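Local coordinates for dihydrodipicolinate synthase (Bacillus clausii KSM-K16, PDB 3E96), which probably acts as a 4-hydroxy-tetrahydrodipicolinate synthase, a lyase of the DapA family built on a TIM barrel with a predicted pyruvate site, at residues E37-I42 and D48-C53; R73-V78 and A82-G87; N259-I264 and G276-P281; V282-L285 and D289-L292. All coordinates share one frame; numbering follows the deposited sequence.

Contact 1: residues E37-I42 and D48-C53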
loop_
_atom_site.group_PDB
_atom_site.type_symbol
_atom_site.label_atom_id
_atom_site.label_comp_id
_atom_site.label_asym_id
_atom_site.label_seq_id
_atom_site.Cartn_x
_atom_site.Cartn_y
_atom_site.Cartn_z
ATOM N N GLU B 37 10.299 -21.154 -16.208
ATOM C CA GLU B 37 10.931 -22.197 -15.406
ATOM C C GLU B 37 10.254 -22.306 -14.044
ATOM O O GLU B 37 10.080 -23.403 -13.509
ATOM C CB GLU B 37 12.414 -21.887 -15.198
ATOM C CG GLU B 37 13.288 -22.145 -16.411
ATOM C CD GLU B 37 14.696 -21.612 -16.229
ATOM O OE1 GLU B 37 15.223 -21.689 -15.099
ATOM O OE2 GLU B 37 15.281 -21.124 -17.222
ATOM N N THR B 38 9.887 -21.158 -13.487
ATOM C CA THR B 38 9.231 -21.103 -12.185
ATOM C C THR B 38 7.828 -21.692 -12.281
ATOM O O THR B 38 7.422 -22.504 -11.448
ATOM C CB THR B 38 9.141 -19.650 -11.687
ATOM O OG1 THR B 38 10.460 -19.099 -11.602
ATOM C CG2 THR B 38 8.487 -19.593 -10.317
ATOM N N VAL B 39 7.090 -21.278 -13.302
ATOM C CA VAL B 39 5.744 -21.789 -13.515
ATOM C C VAL B 39 5.794 -23.309 -13.664
ATOM O O VAL B 39 4.992 -24.023 -13.060
ATOM C CB VAL B 39 5.114 -21.178 -14.781
ATOM C CG1 VAL B 39 3.819 -21.909 -15.126
ATOM C CG2 VAL B 39 4.845 -19.696 -14.558
ATOM N N ASP B 40 6.737 -23.803 -14.468
ATOM C CA ASP B 40 6.873 -25.245 -14.674
ATOM C C ASP B 40 7.190 -25.977 -13.373
ATOM O O ASP B 40 6.574 -26.993 -13.065
ATOM C CB ASP B 40 7.972 -25.566 -15.700
ATOM C CG ASP B 40 7.592 -25.171 -17.117
ATOM O OD1 ASP B 40 6.381 -25.084 -17.417
ATOM O OD2 ASP B 40 8.514 -24.966 -17.940
ATOM N N ARG B 41 8.149 -25.466 -12.608
ATOM C CA ARG B 41 8.513 -26.112 -11.350
ATOM C C ARG B 41 7.302 -26.230 -10.434
ATOM O O ARG B 41 7.114 -27.239 -9.753
ATOM C CB ARG B 41 9.614 -25.326 -10.637
ATOM C CG ARG B 41 10.081 -25.986 -9.344
ATOM C CD ARG B 41 11.228 -25.228 -8.699
ATOM N NE ARG B 41 12.383 -25.142 -9.585
ATOM C CZ ARG B 41 12.759 -24.039 -10.220
ATOM N NH1 ARG B 41 12.076 -22.912 -10.066
ATOM N NH2 ARG B 41 13.819 -24.065 -11.019
ATOM N N ILE B 42 6.476 -25.192 -10.425
ATOM C CA ILE B 42 5.290 -25.184 -9.585
ATOM C C ILE B 42 4.211 -26.163 -10.047
ATOM O O ILE B 42 3.850 -27.089 -9.316
ATOM C CB ILE B 42 4.683 -23.757 -9.512
ATOM C CG1 ILE B 42 5.640 -22.839 -8.744
ATOM C CG2 ILE B 42 3.300 -23.797 -8.859
ATOM C CD1 ILE B 42 5.228 -21.375 -8.722
ATOM N N ASP B 48 -1.875 -27.259 -8.255
ATOM C CA ASP B 48 -2.944 -27.095 -9.235
ATOM C C ASP B 48 -3.585 -25.714 -9.319
ATOM O O ASP B 48 -4.543 -25.518 -10.067
ATOM C CB ASP B 48 -4.027 -28.151 -8.990
ATOM C CG ASP B 48 -3.450 -29.554 -8.849
ATOM O OD1 ASP B 48 -2.532 -29.903 -9.622
ATOM O OD2 ASP B 48 -3.915 -30.308 -7.969
ATOM N N VAL B 49 -3.071 -24.767 -8.541
ATOM C CA VAL B 49 -3.567 -23.396 -8.563
ATOM C C VAL B 49 -2.343 -22.490 -8.518
ATOM O O VAL B 49 -1.494 -22.629 -7.635
ATOM C CB VAL B 49 -4.465 -23.075 -7.343
ATOM C CG1 VAL B 49 -4.909 -21.616 -7.399
ATOM C CG2 VAL B 49 -5.683 -23.992 -7.328
ATOM N N ILE B 50 -2.235 -21.585 -9.483
ATOM C CA ILE B 50 -1.105 -20.667 -9.518
ATOM C C ILE B 50 -1.672 -19.253 -9.542
ATOM O O ILE B 50 -2.680 -18.985 -10.203
ATOM C CB ILE B 50 -0.192 -20.944 -10.736
ATOM C CG1 ILE B 50 1.099 -20.130 -10.600
ATOM C CG2 ILE B 50 -0.930 -20.645 -12.038
ATOM C CD1 ILE B 50 2.185 -20.513 -11.591
ATOM N N VAL B 51 -1.025 -18.353 -8.810
ATOM C CA VAL B 51 -1.517 -16.992 -8.684
ATOM C C VAL B 51 -0.571 -15.888 -9.151
ATOM O O VAL B 51 0.135 -15.282 -8.346
ATOM C CB VAL B 51 -1.902 -16.714 -7.209
ATOM C CG1 VAL B 51 -2.637 -15.389 -7.085
ATOM C CG2 VAL B 51 -2.758 -17.854 -6.678
ATOM N N PRO B 52 -0.543 -15.613 -10.462
ATOM C CA PRO B 52 0.342 -14.551 -10.950
ATOM C C PRO B 52 -0.135 -13.223 -10.360
ATOM O O PRO B 52 -1.308 -13.077 -10.011
ATOM C CB PRO B 52 0.165 -14.617 -12.466
ATOM C CG PRO B 52 -1.244 -15.154 -12.627
ATOM C CD PRO B 52 -1.286 -16.239 -11.569
ATOM N N CYS B 53 0.773 -12.261 -10.245
ATOM C CA CYS B 53 0.431 -10.960 -9.682
ATOM C C CYS B 53 0.029 -11.045 -8.216
ATOM O O CYS B 53 -0.769 -10.240 -7.723
ATOM C CB CYS B 53 -0.678 -10.301 -10.505
ATOM S SG CYS B 53 -0.055 -9.645 -12.070
#
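Ile42 and Ile50 meet from backbones that are already fixed: Ile42 N gives a helical bond to Thr38 O at 3.0 Å, and Ile50 is tied in the sheet to Leu83 and Val85. Between the two segments the contact is hydrocarbon only, methyl against methyl. Ile50 carries the strand's share. CG1 stands anti to the backbone N (chi1 -170°) and the chain runs on extended, which brings CD1 to the helix as the leading methyl. It reaches both branches of Val39, CG1 and CG2 each lying 4.1 Å from Ile50 CD1, and the two side chains cross at about a right angle. CD1 of Ile42 lies slightly farther off, 4.3 Å from Ile50 CD1. Beta-branched residues suit these places: Val39 offers a short, stiff pair of methyls, while Ile50 has the extra carbon needed to reach across, for even the closest alpha carbons, those of Ile42 and Ile50, are 7.8 Å apart. Val78, Thr74 and Val84 touch the same group of side chains and continue the apolar layer. A helix lying on the following strand in a right-handed beta-alpha-beta unit, here 15-17, 32-43 and 49-50, is the repeating element of the TIM barrel.

Contact 2: residues R73-V78 and A82-G87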
loop_
_atom_site.group_PDB
_atom_site.type_symbol
_atom_site.label_atom_id
_atom_site.label_comp_id
_atom_site.label_asym_id
_atom_site.label_seq_id
_atom_site.Cartn_x
_atom_site.Cartn_y
_atom_site.Cartn_z
ATOM N N ARG B 73 1.303 -14.353 -19.838
ATOM C CA ARG B 73 2.406 -15.308 -19.892
ATOM C C ARG B 73 2.080 -16.569 -19.092
ATOM O O ARG B 73 2.392 -17.681 -19.516
ATOM C CB ARG B 73 3.683 -14.669 -19.336
ATOM C CG ARG B 73 4.238 -13.517 -20.172
ATOM C CD ARG B 73 5.275 -13.998 -21.182
ATOM N NE ARG B 73 5.751 -12.907 -22.029
ATOM C CZ ARG B 73 6.786 -12.994 -22.860
ATOM N NH1 ARG B 73 7.468 -14.126 -22.962
ATOM N NH2 ARG B 73 7.133 -11.946 -23.596
ATOM N N THR B 74 1.461 -16.390 -17.927
ATOM C CA THR B 74 1.108 -17.517 -17.072
ATOM C C THR B 74 0.134 -18.456 -17.779
ATOM O O THR B 74 0.320 -19.674 -17.773
ATOM C CB THR B 74 0.479 -17.034 -15.750
ATOM O OG1 THR B 74 1.392 -16.146 -15.089
ATOM C CG2 THR B 74 0.179 -18.219 -14.834
ATOM N N VAL B 75 -0.904 -17.888 -18.384
ATOM C CA VAL B 75 -1.885 -18.695 -19.098
ATOM C C VAL B 75 -1.182 -19.502 -20.187
ATOM O O VAL B 75 -1.463 -20.686 -20.374
ATOM C CB VAL B 75 -2.984 -17.810 -19.730
ATOM C CG1 VAL B 75 -3.884 -18.648 -20.632
ATOM C CG2 VAL B 75 -3.811 -17.155 -18.632
ATOM N N GLU B 76 -0.247 -18.867 -20.889
ATOM C CA GLU B 76 0.481 -19.547 -21.954
ATOM C C GLU B 76 1.371 -20.665 -21.425
ATOM O O GLU B 76 1.323 -21.792 -21.923
ATOM C CB GLU B 76 1.353 -18.561 -22.741
ATOM C CG GLU B 76 2.040 -19.194 -23.957
ATOM C CD GLU B 76 3.196 -18.366 -24.494
ATOM O OE1 GLU B 76 3.061 -17.130 -24.570
ATOM O OE2 GLU B 76 4.242 -18.956 -24.855
ATOM N N TYR B 77 2.187 -20.357 -20.421
ATOM C CA TYR B 77 3.102 -21.348 -19.872
ATOM C C TYR B 77 2.433 -22.482 -19.110
ATOM O O TYR B 77 2.969 -23.588 -19.053
ATOM C CB TYR B 77 4.151 -20.677 -18.983
ATOM C CG TYR B 77 5.016 -19.661 -19.703
ATOM C CD1 TYR B 77 5.418 -19.864 -21.027
ATOM C CD2 TYR B 77 5.442 -18.503 -19.059
ATOM C CE1 TYR B 77 6.221 -18.930 -21.689
ATOM C CE2 TYR B 77 6.245 -17.569 -19.707
ATOM C CZ TYR B 77 6.629 -17.785 -21.021
ATOM O OH TYR B 77 7.404 -16.845 -21.662
ATOM N N VAL B 78 1.272 -22.207 -18.523
ATOM C CA VAL B 78 0.532 -23.217 -17.770
ATOM C C VAL B 78 -0.264 -24.113 -18.717
ATOM O O VAL B 78 -0.346 -25.324 -18.523
ATOM C CB VAL B 78 -0.454 -22.562 -16.770
ATOM C CG1 VAL B 78 -1.377 -23.616 -16.174
ATOM C CG2 VAL B 78 0.321 -21.859 -15.658
ATOM N N ALA B 82 -3.123 -26.077 -14.682
ATOM C CA ALA B 82 -3.579 -25.602 -13.380
ATOM C C ALA B 82 -4.503 -24.411 -13.536
ATOM O O ALA B 82 -4.553 -23.789 -14.594
ATOM C CB ALA B 82 -2.373 -25.215 -12.508
ATOM N N LEU B 83 -5.248 -24.105 -12.481
ATOM C CA LEU B 83 -6.139 -22.957 -12.505
ATOM C C LEU B 83 -5.255 -21.729 -12.369
ATOM O O LEU B 83 -4.282 -21.740 -11.612
ATOM C CB LEU B 83 -7.124 -23.002 -11.334
ATOM C CG LEU B 83 -8.240 -24.046 -11.395
ATOM C CD1 LEU B 83 -9.063 -23.999 -10.112
ATOM C CD2 LEU B 83 -9.118 -23.766 -12.607
ATOM N N VAL B 84 -5.588 -20.677 -13.108
ATOM C CA VAL B 84 -4.826 -19.437 -13.058
ATOM C C VAL B 84 -5.682 -18.359 -12.406
ATOM O O VAL B 84 -6.732 -17.995 -12.928
ATOM C CB VAL B 84 -4.421 -18.982 -14.478
ATOM C CG1 VAL B 84 -3.702 -17.640 -14.418
ATOM C CG2 VAL B 84 -3.523 -20.032 -15.116
ATOM N N VAL B 85 -5.232 -17.870 -11.255
ATOM C CA VAL B 85 -5.938 -16.830 -10.519
ATOM C C VAL B 85 -5.108 -15.556 -10.619
ATOM O O VAL B 85 -3.971 -15.511 -10.152
ATOM C CB VAL B 85 -6.107 -17.220 -9.040
ATOM C CG1 VAL B 85 -6.850 -16.116 -8.291
ATOM C CG2 VAL B 85 -6.849 -18.555 -8.938
ATOM N N ALA B 86 -5.678 -14.525 -11.234
ATOM C CA ALA B 86 -4.967 -13.268 -11.430
ATOM C C ALA B 86 -5.131 -12.243 -10.313
ATOM O O ALA B 86 -6.245 -11.826 -9.991
ATOM C CB ALA B 86 -5.384 -12.644 -12.766
ATOM N N GLY B 87 -4.010 -11.837 -9.726
ATOM C CA GLY B 87 -4.060 -10.835 -8.683
ATOM C C GLY B 87 -4.355 -9.486 -9.318
ATOM O O GLY B 87 -3.786 -9.148 -10.363
#
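At Val78 and Ala82, and at Val75 and Val84, helix 73-78 packs against segment 82-87, its axis nearly antiparallel to that of strand 83-87 at 170° and 9.3 Å away at closest. Val84 makes most of the strand's contact. Its CG1 lies 3.9 Å from Thr74 CG2, its CG2 is also near, and the two side chains cross obliquely. Val75 CG2 flanks the same branch, 4.2 Å from Val84 CG1. Threonine suits its place by being two-sided: with CG2 anti to the backbone N, the methyl is turned to the strand, while OG1 bonds to Tyr35 OH and to Glu70 O. Val78 likewise divides its branches. CG2 meets Val84 CG2 at 4.3 Å, whereas CG1 sits against the start of the second segment, 3.4 Å from Ala82 N and 4.1 Å from Ala82 CB; a small residue such as alanine is consistent with so close a backbone. On another side of the helix, Arg73 NH1 donates to Tyr77 OH at 3.0 Å in the guanidinium plane, and Arg73 makes a cation-pi contact with Trp32. A short-looped return from helix to strand, packed mainly by valines, closes the beta-alpha-beta unit 49-50, 64-78, 83-88 of a TIM barrel.

Contact 3: residues N259-I264 and G276-P281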
loop_
_atom_site.group_PDB
_atom_site.type_symbol
_atom_site.label_atom_id
_atom_site.label_comp_id
_atom_site.label_asym_id
_atom_site.label_seq_id
_atom_site.Cartn_x
_atom_site.Cartn_y
_atom_site.Cartn_z
ATOM N N ASN B 259 11.783 -9.391 4.195
ATOM C CA ASN B 259 12.552 -10.511 3.642
ATOM C C ASN B 259 11.707 -11.535 2.883
ATOM O O ASN B 259 12.250 -12.467 2.287
ATOM C CB ASN B 259 13.262 -11.254 4.779
ATOM C CG ASN B 259 14.712 -10.848 4.939
ATOM O OD1 ASN B 259 15.148 -9.832 4.405
ATOM N ND2 ASN B 259 15.466 -11.646 5.692
ATOM N N ASN B 260 10.390 -11.354 2.895
ATOM C CA ASN B 260 9.470 -12.310 2.284
ATOM C C ASN B 260 9.822 -12.915 0.924
ATOM O O ASN B 260 9.764 -14.137 0.753
ATOM C CB ASN B 260 8.065 -11.707 2.223
ATOM C CG ASN B 260 7.018 -12.727 1.829
ATOM O OD1 ASN B 260 6.952 -13.155 0.677
ATOM N ND2 ASN B 260 6.200 -13.130 2.790
ATOM N N VAL B 261 10.178 -12.076 -0.041
ATOM C CA VAL B 261 10.510 -12.573 -1.375
ATOM C C VAL B 261 12.009 -12.702 -1.612
ATOM O O VAL B 261 12.465 -13.669 -2.226
ATOM C CB VAL B 261 9.913 -11.657 -2.473
ATOM C CG1 VAL B 261 10.362 -12.131 -3.863
ATOM C CG2 VAL B 261 8.389 -11.661 -2.381
ATOM N N VAL B 262 12.779 -11.736 -1.125
ATOM C CA VAL B 262 14.217 -11.784 -1.340
ATOM C C VAL B 262 14.845 -13.065 -0.777
ATOM O O VAL B 262 15.777 -13.603 -1.370
ATOM C CB VAL B 262 14.920 -10.520 -0.775
ATOM C CG1 VAL B 262 14.727 -10.424 0.725
ATOM C CG2 VAL B 262 16.400 -10.544 -1.154
ATOM N N VAL B 263 14.332 -13.566 0.347
ATOM C CA VAL B 263 14.858 -14.812 0.919
ATOM C C VAL B 263 14.587 -15.963 -0.056
ATOM O O VAL B 263 15.444 -16.831 -0.271
ATOM C CB VAL B 263 14.201 -15.143 2.285
ATOM C CG1 VAL B 263 14.530 -16.581 2.697
ATOM C CG2 VAL B 263 14.705 -14.175 3.348
ATOM N N ILE B 264 13.392 -15.970 -0.644
ATOM C CA ILE B 264 13.032 -17.005 -1.608
ATOM C C ILE B 264 13.973 -16.961 -2.818
ATOM O O ILE B 264 14.501 -17.995 -3.251
ATOM C CB ILE B 264 11.573 -16.828 -2.105
ATOM C CG1 ILE B 264 10.596 -17.182 -0.983
ATOM C CG2 ILE B 264 11.313 -17.716 -3.318
ATOM C CD1 ILE B 264 9.138 -16.974 -1.350
ATOM N N GLY B 276 16.883 -14.501 -10.115
ATOM C CA GLY B 276 17.318 -13.127 -10.261
ATOM C C GLY B 276 17.197 -12.416 -8.922
ATOM O O GLY B 276 17.383 -13.032 -7.873
ATOM N N VAL B 277 16.860 -11.130 -8.951
ATOM C CA VAL B 277 16.750 -10.343 -7.729
ATOM C C VAL B 277 15.377 -9.709 -7.540
ATOM O O VAL B 277 14.497 -9.824 -8.393
ATOM C CB VAL B 277 17.780 -9.196 -7.724
ATOM C CG1 VAL B 277 19.190 -9.755 -7.775
ATOM C CG2 VAL B 277 17.525 -8.273 -8.920
ATOM N N THR B 278 15.205 -9.043 -6.405
ATOM C CA THR B 278 13.958 -8.344 -6.116
ATOM C C THR B 278 14.120 -6.928 -6.662
ATOM O O THR B 278 15.236 -6.509 -6.981
ATOM C CB THR B 278 13.685 -8.249 -4.589
ATOM O OG1 THR B 278 14.852 -7.746 -3.917
ATOM C CG2 THR B 278 13.311 -9.612 -4.017
ATOM N N ARG B 279 13.014 -6.205 -6.795
ATOM C CA ARG B 279 13.064 -4.822 -7.257
ATOM C C ARG B 279 12.914 -3.920 -6.033
ATOM O O ARG B 279 12.300 -4.314 -5.039
ATOM C CB ARG B 279 11.915 -4.514 -8.224
ATOM C CG ARG B 279 12.166 -4.869 -9.687
ATOM C CD ARG B 279 10.988 -4.431 -10.556
ATOM N NE ARG B 279 11.188 -4.751 -11.968
ATOM C CZ ARG B 279 10.267 -4.599 -12.913
ATOM N NH1 ARG B 279 10.545 -4.925 -14.170
ATOM N NH2 ARG B 279 9.068 -4.122 -12.609
ATOM N N ALA B 280 13.492 -2.724 -6.091
ATOM C CA ALA B 280 13.337 -1.777 -4.990
ATOM C C ALA B 280 11.813 -1.689 -4.894
ATOM O O ALA B 280 11.136 -1.760 -5.917
ATOM C CB ALA B 280 13.925 -0.420 -5.374
ATOM N N PRO B 281 11.253 -1.458 -3.694
ATOM C CA PRO B 281 11.824 -1.243 -2.360
ATOM C C PRO B 281 12.467 -2.376 -1.551
ATOM O O PRO B 281 12.481 -2.315 -0.321
ATOM C CB PRO B 281 10.664 -0.603 -1.605
ATOM C CG PRO B 281 9.490 -1.366 -2.145
ATOM C CD PRO B 281 9.778 -1.397 -3.641
#
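Thr278 points its side chain at the backbone of Val262 and passes alongside Val261, the side chains of Val261 and Thr278 sliding past each other in opposite directions. The touching atom is its methyl. Thr278 CG2 lies 3.6 Å from both Val262 CA and Val262 N, and 3.7 Å from Val262 CB, thus resting on the main chain of Val262 more than on a branch of the valine. To one side, Val261 CG1 approaches Thr278 CG2 at 3.9 Å. The first torsion of Thr278 (chi1 50°) puts OG1 between the backbone N and the carbonyl carbon and leaves CG2 anti to the carbonyl carbon; the hydroxyl is thereby directed to Val282 O, with which it hydrogen-bonds farther along the loop. Glu58 touches both Val261 and Thr278 and accepts a bond from Arg279 N, and Tyr119 of the second subunit packs on Val261. The side chain of Val261 also comes within about 4 Å of that of Thr56, a predicted pyruvate-binding residue. Chemically, threonine does two jobs in one buried place: its methyl gives a purely van der Waals surface to Val261 and Val262, and its hydroxyl satisfies a loop carbonyl.

Contact 4: residues V282-L285 and D289-L292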
loop_
_atom_site.group_PDB
_atom_site.type_symbol
_atom_site.label_atom_id
_atom_site.label_comp_id
_atom_site.label_asym_id
_atom_site.label_seq_id
_atom_site.Cartn_x
_atom_site.Cartn_y
_atom_site.Cartn_z
ATOM N N VAL B 282 12.977 -3.411 -2.207
ATOM C CA VAL B 282 13.674 -4.469 -1.476
ATOM C C VAL B 282 14.960 -4.777 -2.229
ATOM O O VAL B 282 14.929 -5.017 -3.431
ATOM C CB VAL B 282 12.847 -5.772 -1.347
ATOM C CG1 VAL B 282 13.724 -6.878 -0.742
ATOM C CG2 VAL B 282 11.639 -5.539 -0.441
ATOM N N ASN B 283 16.092 -4.743 -1.531
ATOM C CA ASN B 283 17.364 -5.042 -2.180
ATOM C C ASN B 283 17.886 -6.388 -1.684
ATOM O O ASN B 283 17.134 -7.159 -1.082
ATOM C CB ASN B 283 18.374 -3.901 -1.954
ATOM C CG ASN B 283 18.827 -3.772 -0.512
ATOM O OD1 ASN B 283 18.084 -4.067 0.422
ATOM N ND2 ASN B 283 20.058 -3.303 -0.328
ATOM N N GLU B 284 19.156 -6.687 -1.934
ATOM C CA GLU B 284 19.695 -7.987 -1.535
ATOM C C GLU B 284 19.889 -8.203 -0.041
ATOM O O GLU B 284 19.894 -7.259 0.746
ATOM C CB GLU B 284 21.013 -8.265 -2.274
ATOM C CG GLU B 284 22.195 -7.389 -1.875
ATOM C CD GLU B 284 22.013 -5.925 -2.243
ATOM O OE1 GLU B 284 21.454 -5.634 -3.325
ATOM O OE2 GLU B 284 22.445 -5.060 -1.452
ATOM N N LEU B 285 20.045 -9.468 0.343
ATOM C CA LEU B 285 20.238 -9.831 1.742
ATOM C C LEU B 285 21.600 -9.395 2.257
ATOM O O LEU B 285 22.556 -9.272 1.491
ATOM C CB LEU B 285 20.111 -11.352 1.928
ATOM C CG LEU B 285 18.749 -12.012 1.702
ATOM C CD1 LEU B 285 18.867 -13.517 1.921
ATOM C CD2 LEU B 285 17.730 -11.418 2.667
ATOM N N ASP B 289 22.187 -12.465 6.798
ATOM C CA ASP B 289 21.032 -13.219 6.324
ATOM C C ASP B 289 21.395 -14.239 5.242
ATOM O O ASP B 289 20.773 -15.294 5.152
ATOM C CB ASP B 289 19.939 -12.267 5.825
ATOM C CG ASP B 289 19.210 -11.568 6.967
ATOM O OD1 ASP B 289 19.444 -11.933 8.138
ATOM O OD2 ASP B 289 18.394 -10.658 6.697
ATOM N N LYS B 290 22.396 -13.927 4.422
ATOM C CA LYS B 290 22.828 -14.867 3.385
ATOM C C LYS B 290 23.331 -16.136 4.080
ATOM O O LYS B 290 23.101 -17.251 3.612
ATOM C CB LYS B 290 23.949 -14.257 2.537
ATOM C CG LYS B 290 23.474 -13.324 1.434
ATOM C CD LYS B 290 24.651 -12.602 0.790
ATOM C CE LYS B 290 24.287 -12.026 -0.573
ATOM N NZ LYS B 290 23.054 -11.190 -0.546
ATOM N N GLN B 291 24.009 -15.954 5.210
ATOM C CA GLN B 291 24.535 -17.079 5.978
ATOM C C GLN B 291 23.388 -17.883 6.585
ATOM O O GLN B 291 23.438 -19.112 6.637
ATOM C CB GLN B 291 25.457 -16.573 7.092
ATOM C CG GLN B 291 26.166 -17.675 7.869
ATOM C CD GLN B 291 27.250 -18.361 7.055
ATOM O OE1 GLN B 291 26.985 -18.933 5.996
ATOM N NE2 GLN B 291 28.483 -18.303 7.545
ATOM N N LEU B 292 22.347 -17.191 7.041
ATOM C CA LEU B 292 21.202 -17.875 7.626
ATOM C C LEU B 292 20.473 -18.706 6.568
ATOM O O LEU B 292 19.960 -19.781 6.869
ATOM C CB LEU B 292 20.235 -16.867 8.259
ATOM C CG LEU B 292 20.755 -16.096 9.474
ATOM C CD1 LEU B 292 19.731 -15.050 9.902
ATOM C CD2 LEU B 292 21.038 -17.070 10.613
#
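Polar contact comes first: Lys290 NZ donates to Leu285 O at 2.8 Å, with a C=O...N angle of 121° and the donor 35° above the carbonyl plane rather than on a lone pair. The lysine runs extended until its last torsion, where a bend (chi4 52°) turns the ammonium back over that carbonyl. The same nitrogen forms a salt bridge with Glu266, whose other oxygen accepts from Leu285 N, so one carboxylate serves both partners. With an alanine replacing Lys290, Leu285 O would probably lose this donor and Glu266 this salt-bridge partner. Apolar packing is the second kind. Leu285 CD2 lies 3.9 Å from Asp289 CB, the side chains crossing at about a right angle, and Lys290 CG is 3.9 Å from Leu285 CB; the long lysine suits a partly exposed place, its methylenes covering leucine while its end stays polar. Leucine fills a buried place, also touching Val262 and Val263. Charge is the third: the buried carboxylate of Asp289 is met by Tyr255, Asn259 and Lys254, which would be expected to stabilise its negative form. Loop 282-285 leading into helix 287-299 belongs to the C-terminal helical part that follows the TIM barrel in the dihydrodipicolinate synthase family.

Overall arrangement
Contacts 1 and 2 are successive steps of the barrel wall, their centres 7 Å apart: strands 49-50 and 83-88 are neighbours in the sheet, joined by a probable hydrogen bond from Ile50 N to Leu83 O at 3.0 Å. Contacts 3 and 4 form a second pair, 9 Å between centres, in the helical part after the barrel, and both touch the second subunit. Asn259 ND2 and Asp289 OD2, 3.2 Å apart, link them. The pairs do not touch; contacts 1 and 3 are about 17 Å apart by centres. Of the four, contact 3 comes nearest a predicted site residue, Thr56, whereas Ile50 of contact 1 stays about 9 Å from the predicted Schiff-base Lys167, side chain to side chain.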